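Local coordinates for uncharacterized protein (Bacteroides uniformis, PDB 4Q53) that is of unknown function but adopts a cystatin-like fold and belongs to the DUF4783 family of the NTF2 clan, at residues K22-K27 with Y98-I103; I32-T37 with R104-D109. All blocks are in the same frame, centred on the assembly; numbering follows the deposited sequence.

Both contacts are made along strand 97-107, on which 98-103 and 104-109 adjoin: residues 22-27 meet the former in contact 1, and residues 32-37 meet the latter in contact 2, about 17 Å away between centres. Each is a single parallel bridge. Contact 1 lies partly buried, with leucine and isoleucine side chains meeting on one face and two backbone hydrogen bonds beside them. Contact 2 is at the surface, where the strand pairing runs out into a turn; there one backbone bond is joined by one conformer of a glutamine side chain and ordered water. Residues 28-31 separate the two partners, and strand 28-32 carries the parallel pairing from one contact into the other.

Contact 1: K22-K27 with Y98-I103; sequences KYLGDK and YVIHQI
Tyr23 and Gly25 reach from either side of Leu24 to the same residue, Ile100, which gives its N-H to one and its carbonyl to the other. Ile100 N lies 2.9 Å from Tyr23 O, in a nearly straight bond (172° at the hydrogen). Gly25 N closes on Ile100 O at 2.9 Å as well, but bent to 150°. This pair of bonds is that of a parallel bridge, with Leu24 opposite Ile100. Tyr23 O has a second, weaker neighbour in Val99 CA, a CA-H...O contact at 3.4 Å.

On the face shared by Leu24 and Ile100 the side chains cross obliquely, Leu24 CD2 lying 3.9 Å from Ile100 CD1 and also close to its CB; the same methyl is 4.2 Å from Ile103 CD1, thus serving two isoleucines. Gly25, without a side chain, lets the strands close up here, its CA packing 3.8 Å from Val99 CG2. Beyond Gly25 the chain turns a corner, and Lys27 O comes obliquely to the His101 ring, 3.8 Å from ND1.

Strand 97-107 belongs to the mixed sheet of this cystatin-like fold. Helix 6-14 packs on the face carrying Ile100, laying Val8 against both Tyr23 and Ile100, while strand 91-94 pairs with strand 97-107 and touches Val99 and Ile100 through Val94 and Phe91. After the corner, strand 28-32 takes over the parallel pairing, Asp29 bonding to the backbone of His101 and Ile103.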
# COMPACT_ATOMS: atom_id res chain seq x y z
N LYS A 22 2.35 10.42 -0.65
CA LYS A 22 2.10 11.32 -1.75
C LYS A 22 0.89 10.76 -2.40
O LYS A 22 0.05 11.51 -2.92
CB LYS A 22 3.23 11.31 -2.79
CG LYS A 22 4.49 12.08 -2.43
CD LYS A 22 5.54 11.99 -3.55
CE LYS A 22 4.99 12.45 -4.90
NZ LYS A 22 5.98 12.34 -5.99
N TYR A 23 0.80 9.43 -2.40
CA TYR A 23 -0.43 8.85 -2.98
C TYR A 23 -1.60 8.44 -2.07
O TYR A 23 -2.58 7.90 -2.54
CB TYR A 23 0.03 7.64 -3.79
CG TYR A 23 1.25 8.00 -4.60
CD1 TYR A 23 1.13 8.76 -5.75
CD2 TYR A 23 2.54 7.64 -4.18
CE1 TYR A 23 2.23 9.12 -6.50
CE2 TYR A 23 3.66 8.00 -4.93
CZ TYR A 23 3.49 8.75 -6.08
OH TYR A 23 4.58 9.12 -6.83
N LEU A 24 -1.49 8.72 -0.79
CA LEU A 24 -2.54 8.32 0.15
C LEU A 24 -3.74 9.27 0.09
O LEU A 24 -3.57 10.48 -0.06
CB LEU A 24 -1.98 8.28 1.58
CG LEU A 24 -0.93 7.21 1.88
CD1 LEU A 24 -0.38 7.36 3.29
CD2 LEU A 24 -1.48 5.82 1.67
N GLY A 25 -4.94 8.71 0.16
CA GLY A 25 -6.15 9.50 0.34
C GLY A 25 -6.20 10.12 1.72
O GLY A 25 -5.39 9.80 2.59
N ASP A 26 -7.16 11.00 1.94
CA ASP A 26 -7.26 11.68 3.22
C ASP A 26 -7.72 10.74 4.32
O ASP A 26 -7.47 10.98 5.50
CB ASP A 26 -8.16 12.90 3.10
CG ASP A 26 -7.52 14.03 2.29
OD1 ASP A 26 -6.28 14.13 2.26
OD2 ASP A 26 -8.27 14.83 1.69
N LYS A 27 -8.42 9.68 3.92
CA LYS A 27 -8.83 8.60 4.80
C LYS A 27 -8.44 7.30 4.12
O LYS A 27 -8.72 7.11 2.94
CB LYS A 27 -10.35 8.61 5.02
CG LYS A 27 -10.89 9.84 5.74
CD LYS A 27 -10.50 9.84 7.21
CE LYS A 27 -11.15 11.00 7.96
NZ LYS A 27 -10.73 11.03 9.39
N TYR A 98 -5.95 9.52 -8.84
CA TYR A 98 -6.15 8.26 -8.14
C TYR A 98 -5.37 8.29 -6.83
O TYR A 98 -4.17 8.56 -6.82
CB TYR A 98 -5.69 7.08 -9.00
CG TYR A 98 -6.57 6.85 -10.20
CD1 TYR A 98 -7.74 6.09 -10.11
CD2 TYR A 98 -6.22 7.37 -11.44
CE1 TYR A 98 -8.52 5.85 -11.23
CE2 TYR A 98 -6.99 7.15 -12.54
CZ TYR A 98 -8.14 6.40 -12.44
OH TYR A 98 -8.90 6.21 -13.58
N VAL A 99 -6.06 8.03 -5.73
CA VAL A 99 -5.43 8.00 -4.41
C VAL A 99 -5.78 6.70 -3.73
O VAL A 99 -6.82 6.09 -4.01
CB VAL A 99 -5.84 9.21 -3.53
CG1 VAL A 99 -5.39 10.51 -4.17
CG2 VAL A 99 -7.34 9.21 -3.29
N ILE A 100 -4.92 6.28 -2.83
CA ILE A 100 -5.16 5.05 -2.10
C ILE A 100 -6.23 5.23 -1.05
O ILE A 100 -6.13 6.11 -0.18
CB ILE A 100 -3.87 4.55 -1.40
CG1 ILE A 100 -2.80 4.24 -2.44
CG2 ILE A 100 -4.14 3.29 -0.59
CD1 ILE A 100 -1.44 4.06 -1.86
N HIS A 101 -7.22 4.34 -1.10
CA HIS A 101 -8.32 4.32 -0.15
C HIS A 101 -8.25 3.10 0.79
O HIS A 101 -8.79 3.14 1.90
CB HIS A 101 -9.63 4.31 -0.92
CG HIS A 101 -10.84 4.13 -0.07
ND1 HIS A 101 -11.19 5.02 0.92
CD2 HIS A 101 -11.78 3.16 -0.06
CE1 HIS A 101 -12.30 4.60 1.50
NE2 HIS A 101 -12.68 3.48 0.93
N GLN A 102 -7.60 2.03 0.35
CA GLN A 102 -7.45 0.83 1.19
C GLN A 102 -6.14 0.13 0.87
O GLN A 102 -5.77 -0.01 -0.31
CB GLN A 102 -8.63 -0.15 0.99
CG GLN A 102 -8.56 -1.42 1.85
CD GLN A 102 -9.83 -2.25 1.77
OE1 GLN A 102 -9.78 -3.42 1.47
NE2 GLN A 102 -10.96 -1.64 2.10
N ILE A 103 -5.45 -0.31 1.93
CA ILE A 103 -4.28 -1.17 1.81
C ILE A 103 -4.54 -2.39 2.67
O ILE A 103 -4.79 -2.26 3.88
CB ILE A 103 -2.99 -0.49 2.31
CG1 ILE A 103 -2.75 0.82 1.55
CG2 ILE A 103 -1.80 -1.44 2.20
CD1 ILE A 103 -1.54 1.59 1.99

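Contact 2: I32-T37 with R104-D109. With EDO (1,2-ethanediol), chain N.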
# COMPACT_ATOMS: atom_id res chain seq x y z
N ILE A 32 -3.85 -4.90 8.20
CA ILE A 32 -2.50 -5.41 8.22
C ILE A 32 -2.47 -6.55 9.19
O ILE A 32 -2.69 -6.35 10.38
CB ILE A 32 -1.50 -4.33 8.64
CG1 ILE A 32 -1.59 -3.12 7.70
CG2 ILE A 32 -0.10 -4.89 8.67
CD1 ILE A 32 -0.64 -2.02 8.00
N GLN A 33 -2.21 -7.76 8.72
CA GLN A 33 -2.30 -8.94 9.59
C GLN A 33 -3.62 -8.98 10.34
O GLN A 33 -3.67 -9.24 11.55
CB GLN A 33 -1.13 -9.00 10.57
CG GLN A 33 0.18 -9.42 9.95
CD GLN A 33 0.02 -10.62 9.05
OE1 GLN A 33 -0.11 -10.47 7.83
NE2 GLN A 33 -0.03 -11.82 9.64
N ASN A 34 -4.70 -8.72 9.62
CA ASN A 34 -6.05 -8.78 10.17
C ASN A 34 -6.36 -7.72 11.21
O ASN A 34 -7.41 -7.78 11.82
CB ASN A 34 -6.40 -10.17 10.70
CG ASN A 34 -6.70 -11.16 9.59
OD1 ASN A 34 -7.12 -10.79 8.50
ND2 ASN A 34 -6.47 -12.42 9.87
N LYS A 35 -5.48 -6.74 11.37
CA LYS A 35 -5.77 -5.58 12.21
C LYS A 35 -6.26 -4.45 11.31
O LYS A 35 -5.51 -3.95 10.46
CB LYS A 35 -4.52 -5.15 12.97
CG LYS A 35 -4.00 -6.19 13.96
CD LYS A 35 -4.97 -6.31 15.15
CE LYS A 35 -4.45 -7.21 16.26
NZ LYS A 35 -5.34 -7.12 17.46
N SER A 36 -7.51 -4.04 11.53
CA SER A 36 -8.15 -3.05 10.69
C SER A 36 -8.19 -1.67 11.34
O SER A 36 -8.53 -1.54 12.51
CB SER A 36 -9.57 -3.51 10.35
OG SER A 36 -10.20 -2.64 9.44
N THR A 37 -7.88 -0.64 10.56
CA THR A 37 -7.90 0.73 11.06
C THR A 37 -8.35 1.68 9.97
O THR A 37 -7.92 1.58 8.83
CB THR A 37 -6.52 1.17 11.55
OG1 THR A 37 -5.58 1.13 10.48
CG2 THR A 37 -6.04 0.26 12.64
N ARG A 104 -4.45 -3.57 2.07
CA ARG A 104 -4.50 -4.84 2.78
C ARG A 104 -3.14 -5.49 2.65
O ARG A 104 -2.59 -5.57 1.55
CB ARG A 104 -5.58 -5.74 2.21
CG ARG A 104 -5.72 -7.07 2.92
CD ARG A 104 -6.78 -8.01 2.32
NE ARG A 104 -6.46 -9.39 2.71
CZ ARG A 104 -5.82 -10.28 1.95
NH1 ARG A 104 -5.45 -10.01 0.69
NH2 ARG A 104 -5.54 -11.47 2.45
N ILE A 105 -2.62 -5.99 3.76
CA ILE A 105 -1.33 -6.67 3.79
C ILE A 105 -1.55 -7.95 4.60
O ILE A 105 -1.96 -7.90 5.76
CB ILE A 105 -0.24 -5.81 4.45
CG1 ILE A 105 -0.05 -4.52 3.65
CG2 ILE A 105 1.07 -6.61 4.58
CD1 ILE A 105 0.96 -3.56 4.24
N ASP A 106 -1.29 -9.09 3.99
CA ASP A 106 -1.53 -10.37 4.63
C ASP A 106 -0.37 -11.32 4.45
O ASP A 106 0.09 -11.55 3.33
CB ASP A 106 -2.78 -11.02 4.16
CG ASP A 106 -3.22 -12.07 5.15
OD1 ASP A 106 -3.69 -11.67 6.25
OD2 ASP A 106 -3.01 -13.27 4.89
N LYS A 107 0.13 -11.84 5.56
CA LYS A 107 1.30 -12.69 5.52
C LYS A 107 1.00 -13.99 4.81
O LYS A 107 -0.03 -14.59 5.05
CB LYS A 107 1.80 -12.99 6.94
CG LYS A 107 3.19 -13.62 6.99
CD LYS A 107 3.66 -13.83 8.43
CE LYS A 107 5.01 -14.51 8.46
NZ LYS A 107 5.00 -15.85 7.79
N THR A 108 1.92 -14.42 3.97
CA THR A 108 1.80 -15.67 3.26
C THR A 108 1.97 -16.83 4.21
O THR A 108 2.47 -16.67 5.32
CB THR A 108 2.86 -15.81 2.16
OG1 THR A 108 4.15 -15.83 2.77
CG2 THR A 108 2.77 -14.67 1.16
N ASP A 109 1.58 -18.02 3.74
CA ASP A 109 1.60 -19.24 4.53
C ASP A 109 2.94 -19.94 4.36
O ASP A 109 3.01 -21.02 3.78
CB ASP A 109 0.46 -20.17 4.08
CG ASP A 109 0.26 -21.37 4.99
OD1 ASP A 109 0.65 -21.31 6.17
OD2 ASP A 109 -0.30 -22.39 4.51
C1 EDO N . -2.96 -24.15 5.55
O1 EDO N . -1.80 -23.88 6.28
C2 EDO N . -3.54 -25.46 6.05
O2 EDO N . -2.56 -26.52 5.91
O HOH W 1 -1.23 -14.28 7.49
O HOH W 2 -4.57 -8.74 6.78
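Ile32 and Ile105 form a parallel bridge, their CA atoms 4.8 Å apart, with Gln33 N bonded to Ile105 O at 3.0 Å and 163° at the hydrogen. Their side chains share one face of the sheet, where Ile32 CG2 comes within 4.3 Å of Ile105 CB; helix 41-54 covers both, Phe51 touching each of them.

In the conformer described, one of two modelled, Gln33 OE1 stands in for the main-chain carbonyl that would next accept from Lys107 N. The side chain sets off away from strand 97-107, but bends at chi2 (-46°), which turns CD back toward the strand, and OE1 meets Lys107 N at 2.7 Å. The donor lies in the plane of the amide, on a lone pair of OE1, though the bond is bent to 138°. Lys107 CB packs against the same amide, 3.3 Å from OE1, with NE2 its second neighbour.

The pairing stops where the chain enters a type I' beta turn, Ile32 to Lys35, that joins strands 28-32 and 35-40 as a tight hairpin. Gln33 and Asn34 occupy its centre with positive phi, and strand 35-40 leads back away from strand 97-107.

Water 2 ties the turn to the strand: it accepts from Asn34 N at 2.8 Å and donates to Ile105 O and Asp106 OD1. Ile105 O therefore takes two hydrogen bonds. Water 1 donates to Lys107 O at 2.7 Å and receives a weak bond from Gln33 NE2.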